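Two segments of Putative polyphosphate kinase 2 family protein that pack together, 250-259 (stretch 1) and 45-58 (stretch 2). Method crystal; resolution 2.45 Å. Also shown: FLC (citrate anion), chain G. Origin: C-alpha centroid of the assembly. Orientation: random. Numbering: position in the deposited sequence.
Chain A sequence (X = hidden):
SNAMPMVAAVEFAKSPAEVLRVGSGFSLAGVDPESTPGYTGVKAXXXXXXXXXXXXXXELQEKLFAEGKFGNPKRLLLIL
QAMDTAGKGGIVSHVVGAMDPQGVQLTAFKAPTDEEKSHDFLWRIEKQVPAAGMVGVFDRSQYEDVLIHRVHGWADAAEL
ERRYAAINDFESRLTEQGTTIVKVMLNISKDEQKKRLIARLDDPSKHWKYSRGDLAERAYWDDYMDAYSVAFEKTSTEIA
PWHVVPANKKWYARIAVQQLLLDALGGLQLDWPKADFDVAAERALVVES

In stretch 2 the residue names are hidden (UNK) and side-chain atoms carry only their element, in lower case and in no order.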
# COMPACT_ATOMS: atom_id res chain seq x y z
N LYS A 250 -11.78 7.19 16.88
CA LYS A 250 -11.06 6.75 15.69
C LYS A 250 -12.00 6.58 14.50
O LYS A 250 -11.68 7.00 13.39
CB LYS A 250 -10.28 5.46 15.96
CG LYS A 250 -9.02 5.60 16.91
CD LYS A 250 -8.26 4.24 16.98
CE LYS A 250 -7.19 4.07 18.12
NZ LYS A 250 -7.65 3.12 19.21
N TRP A 251 -13.17 5.99 14.73
CA TRP A 251 -14.12 5.73 13.67
C TRP A 251 -14.51 6.99 12.99
O TRP A 251 -14.71 6.99 11.79
CB TRP A 251 -15.38 4.98 14.17
CG TRP A 251 -16.25 5.78 15.11
CD1 TRP A 251 -16.19 5.81 16.48
CD2 TRP A 251 -17.32 6.67 14.74
NE1 TRP A 251 -17.14 6.67 16.98
CE2 TRP A 251 -17.84 7.21 15.93
CE3 TRP A 251 -17.87 7.06 13.54
CZ2 TRP A 251 -18.88 8.11 15.93
CZ3 TRP A 251 -18.90 7.95 13.53
CH2 TRP A 251 -19.41 8.46 14.72
N TYR A 252 -14.64 8.08 13.73
CA TYR A 252 -15.07 9.34 13.06
C TYR A 252 -13.96 9.94 12.19
O TYR A 252 -14.21 10.40 11.06
CB TYR A 252 -15.54 10.40 14.04
CG TYR A 252 -15.75 11.74 13.33
CD1 TYR A 252 -16.77 11.91 12.45
CD2 TYR A 252 -14.86 12.78 13.49
CE1 TYR A 252 -16.96 13.10 11.79
CE2 TYR A 252 -15.01 13.95 12.84
CZ TYR A 252 -16.07 14.12 11.98
OH TYR A 252 -16.25 15.32 11.33
N ALA A 253 -12.76 9.99 12.74
CA ALA A 253 -11.60 10.48 11.99
C ALA A 253 -11.43 9.68 10.70
O ALA A 253 -11.17 10.26 9.66
CB ALA A 253 -10.34 10.42 12.82
N ARG A 254 -11.60 8.37 10.74
CA ARG A 254 -11.47 7.62 9.53
C ARG A 254 -12.44 8.07 8.45
O ARG A 254 -12.03 8.21 7.29
CB ARG A 254 -11.69 6.15 9.77
CG ARG A 254 -10.62 5.48 10.55
CD ARG A 254 -11.00 4.07 10.90
NE ARG A 254 -10.10 3.57 11.95
CZ ARG A 254 -10.47 2.96 13.08
NH1 ARG A 254 -11.74 2.68 13.38
NH2 ARG A 254 -9.53 2.55 13.92
N ILE A 255 -13.73 8.25 8.78
CA ILE A 255 -14.69 8.65 7.77
C ILE A 255 -14.58 10.12 7.40
O ILE A 255 -15.03 10.53 6.34
CB ILE A 255 -16.12 8.34 8.15
CG1 ILE A 255 -16.51 9.00 9.51
CG2 ILE A 255 -16.34 6.86 8.14
CD1 ILE A 255 -18.00 8.87 9.85
N ALA A 256 -13.96 10.92 8.25
CA ALA A 256 -13.85 12.36 7.95
C ALA A 256 -12.69 12.53 6.96
O ALA A 256 -12.80 13.25 5.97
CB ALA A 256 -13.66 13.20 9.24
N VAL A 257 -11.60 11.81 7.22
CA VAL A 257 -10.49 11.83 6.31
C VAL A 257 -10.95 11.28 4.99
O VAL A 257 -10.78 11.92 3.94
CB VAL A 257 -9.23 11.14 6.84
CG1 VAL A 257 -8.20 11.09 5.75
CG2 VAL A 257 -8.62 11.93 8.00
N GLN A 258 -11.60 10.12 5.01
CA GLN A 258 -12.03 9.57 3.73
C GLN A 258 -12.98 10.46 2.95
O GLN A 258 -12.83 10.58 1.72
CB GLN A 258 -12.52 8.10 3.80
CG GLN A 258 -11.34 7.21 3.44
CD GLN A 258 -11.58 5.73 3.47
OE1 GLN A 258 -10.81 5.00 4.10
NE2 GLN A 258 -12.60 5.27 2.73
N GLN A 259 -13.90 11.12 3.62
CA GLN A 259 -14.89 11.94 2.88
C GLN A 259 -14.21 13.15 2.32
O GLN A 259 -14.56 13.62 1.25
CB GLN A 259 -16.09 12.34 3.73
CG GLN A 259 -17.33 12.76 2.94
CD GLN A 259 -17.91 11.64 2.10
OE1 GLN A 259 -18.20 10.54 2.59
NE2 GLN A 259 -18.10 11.91 0.84
N UNK A 45 -22.95 3.19 12.37
CA UNK A 45 -23.28 3.81 11.09
C UNK A 45 -22.01 4.24 10.32
O UNK A 45 -21.95 4.25 9.08
c UNK A 45 -24.10 5.09 11.32
o UNK A 45 -25.58 5.56 13.11
o UNK A 45 -26.24 4.01 11.74
c UNK A 45 -25.40 4.86 12.11
N UNK A 46 -21.02 4.64 11.10
CA UNK A 46 -19.73 5.11 10.59
C UNK A 46 -18.94 3.93 10.05
O UNK A 46 -18.31 4.05 9.02
N UNK A 47 -18.96 2.80 10.75
CA UNK A 47 -18.31 1.61 10.22
C UNK A 47 -18.96 1.21 8.93
O UNK A 47 -18.30 0.76 8.05
n UNK A 47 -14.82 0.76 14.13
c UNK A 47 -16.94 -0.63 13.07
c UNK A 47 -15.82 -0.41 14.22
c UNK A 47 -18.33 0.44 11.20
c UNK A 47 -17.43 0.70 12.39
N UNK A 48 -20.26 1.38 8.81
CA UNK A 48 -20.90 1.01 7.57
C UNK A 48 -20.63 2.04 6.47
O UNK A 48 -20.50 1.67 5.32
c UNK A 48 -22.41 0.74 7.78
N UNK A 49 -20.52 3.32 6.80
CA UNK A 49 -20.10 4.31 5.82
C UNK A 49 -18.69 4.05 5.35
O UNK A 49 -18.41 4.19 4.19
c UNK A 49 -20.62 7.00 4.16
c UNK A 49 -19.78 8.14 6.19
c UNK A 49 -19.77 6.89 5.43
c UNK A 49 -20.20 5.73 6.36
N UNK A 50 -17.80 3.68 6.26
CA UNK A 50 -16.44 3.46 5.92
C UNK A 50 -16.30 2.44 4.79
O UNK A 50 -15.47 2.61 3.93
c UNK A 50 -13.69 4.50 6.51
c UNK A 50 -13.43 2.63 8.20
c UNK A 50 -15.66 2.95 7.10
c UNK A 50 -14.14 3.06 6.94
N UNK A 51 -17.11 1.38 4.81
CA UNK A 51 -16.94 0.29 3.85
C UNK A 51 -17.45 0.75 2.50
O UNK A 51 -16.99 0.31 1.45
c UNK A 51 -17.71 -0.99 4.32
N UNK A 52 -18.43 1.66 2.51
CA UNK A 52 -18.97 2.17 1.28
C UNK A 52 -17.96 3.18 0.70
O UNK A 52 -17.76 3.26 -0.53
c UNK A 52 -20.31 2.81 1.55
N UNK A 53 -17.37 3.97 1.59
CA UNK A 53 -16.36 4.96 1.21
C UNK A 53 -15.22 4.29 0.49
O UNK A 53 -14.75 4.83 -0.49
c UNK A 53 -16.26 7.57 4.02
n UNK A 53 -16.66 8.87 4.13
c UNK A 53 -16.80 6.78 2.89
c UNK A 53 -15.85 5.71 2.43
o UNK A 53 -15.48 7.05 4.81
N UNK A 54 -14.83 3.09 0.96
CA UNK A 54 -13.70 2.35 0.42
C UNK A 54 -13.91 2.04 -1.06
O UNK A 54 -13.00 2.21 -1.84
c UNK A 54 -13.48 1.02 1.17
c UNK A 54 -13.03 1.21 2.62
o UNK A 54 -12.76 2.36 3.03
o UNK A 54 -12.98 0.19 3.39
N UNK A 55 -15.10 1.51 -1.40
CA UNK A 55 -15.47 1.21 -2.76
C UNK A 55 -15.51 2.48 -3.58
O UNK A 55 -14.99 2.51 -4.71
c UNK A 55 -16.83 0.52 -2.82
N UNK A 56 -16.09 3.54 -3.04
CA UNK A 56 -16.08 4.81 -3.76
C UNK A 56 -14.66 5.34 -4.07
O UNK A 56 -14.40 5.82 -5.19
n UNK A 56 -20.44 7.83 0.12
n UNK A 56 -20.21 6.15 -1.47
n UNK A 56 -22.03 6.17 -0.10
c UNK A 56 -18.32 5.56 -2.87
c UNK A 56 -16.84 5.86 -2.98
c UNK A 56 -20.88 6.72 -0.48
c UNK A 56 -18.95 6.62 -1.99
N UNK A 57 -13.78 5.29 -3.06
CA UNK A 57 -12.42 5.75 -3.17
C UNK A 57 -11.65 4.89 -4.20
O UNK A 57 -10.97 5.43 -5.04
c UNK A 57 -10.35 6.34 -1.64
c UNK A 57 -10.41 7.81 -1.94
c UNK A 57 -11.74 5.71 -1.81
c UNK A 57 -9.74 6.17 -0.20
N UNK A 58 -11.82 3.57 -4.16
CA UNK A 58 -11.19 2.67 -5.14
C UNK A 58 -11.59 3.07 -6.58
O UNK A 58 -10.77 3.19 -7.45
c UNK A 58 -11.54 1.21 -4.86
CAC FLC G . -13.81 -0.55 17.34
CA FLC G . -13.88 0.96 17.62
CB FLC G . -12.66 1.81 17.15
CBC FLC G . -11.49 0.95 16.71
CG FLC G . -12.19 2.84 18.25
CGC FLC G . -12.95 4.18 18.28
OA1 FLC G . -14.77 -1.21 16.81
OA2 FLC G . -12.74 -1.12 17.69
OB1 FLC G . -11.49 0.45 15.58
OB2 FLC G . -10.53 0.74 17.48
OG1 FLC G . -12.92 4.91 19.29
OG2 FLC G . -13.58 4.52 17.26
OHB FLC G . -13.05 2.53 15.96
O HOH W 1 -14.14 2.45 11.80
O HOH W 2 -19.00 10.11 -0.96

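Position 45 opens the helical segment with two side-chain carbons, the second carrying two oxygens, and touches nothing on stretch 1; a carboxylate on so short a stem is Asp45. Position 46 has no side-chain atom at all, and its backbone lies against Trp251 CE3 and Ile255 CG2, so it is Gly46. Its CA lies 4.0 Å from Trp251 CE3 and its carbonyl O 3.5 Å from Ile255 CG2. An ideal CB here would stand only 2.5 Å from Trp251 CE3, a clash, so the bare backbone is what lets the indole lie this close.

Position 47 carries four carbons in a row ending in a nitrogen, which lies beside Arg254 NH1; this is Lys47. Its NZ comes within 3.7 Å of Arg254 NH1, a close approach of like charges with two shared acceptors: water 1 accepts from both Lys47 NZ (3.0 Å) and Arg254 NH1 (2.9 Å), and the citrate hydroxyl OHB accepts from the same two atoms, at 3.1 Å from Lys47 NZ and 2.9 Å from Arg254 NH1.

At position 48 a single carbon points away from stretch 1: Ala48. Position 49 shows four carbons forked at the second, one branch end reaching Ile255 CD1; a fork at the second carbon, not the first, makes this Leu49, with CD2 4.1 Å from Ile255 CD1. Position 50 repeats the four-carbon fork, its branch ends near Ile255 CG2 and Arg254 CD, and is Leu50. Its CD1 lies 3.9 Å from Ile255 CG2, while its CD2 packs 3.9 Å from Arg254 CD, against the aliphatic part of that arginine.

Positions 51 and 52 each have one carbon and no contact across the interface, giving Ala51 and Ala52. Position 53 has three carbons, the third bearing one oxygen and one nitrogen, with the nitrogen facing two oxygens of stretch 1. The amide identifies Gln53, whose NE2 donates to Gln259 OE1 at 2.7 Å and to the backbone Ile255 O at 3.2 Å. Two carbons and a terminal pair of oxygens at position 54, one of them beside Gln258 NE2, give Asp54; its OD1 accepts from Gln258 NE2 at 2.9 Å, although the placement of that oxygen is less certain.

Position 55, with one carbon pointing away, is Ala55. At position 56, three carbons lead to a nitrogen and then to a carbon carrying two more, one of which approaches Gln259 OE1: the guanidinium of Arg56. Water 2 links it to stretch 1, accepting from Arg56 NH1 and Gln259 NE2. Position 57 is again a four-carbon fork, one branch end near Gln258 CG: Leu57, with CD2 4.1 Å from Gln258 CG. Position 58 closes with one carbon, out of reach: Ala58.

The two helices run in broadly the same direction, crossing at 32° with their axes 9.4 Å apart at closest approach, and bury 608 Å² in total. Ile255 fits as a knob among Gly46, Leu49, Leu50 and Gln53; one turn on, Gln258 sits among Leu50, Gln53, Asp54 and Leu57. Apolar packing thus combines with directed amide hydrogen bonds, while citrate and water 1 bridge Lys47 and Arg254.

Stretch 2 (45-58) DGKALLAAQDARLA
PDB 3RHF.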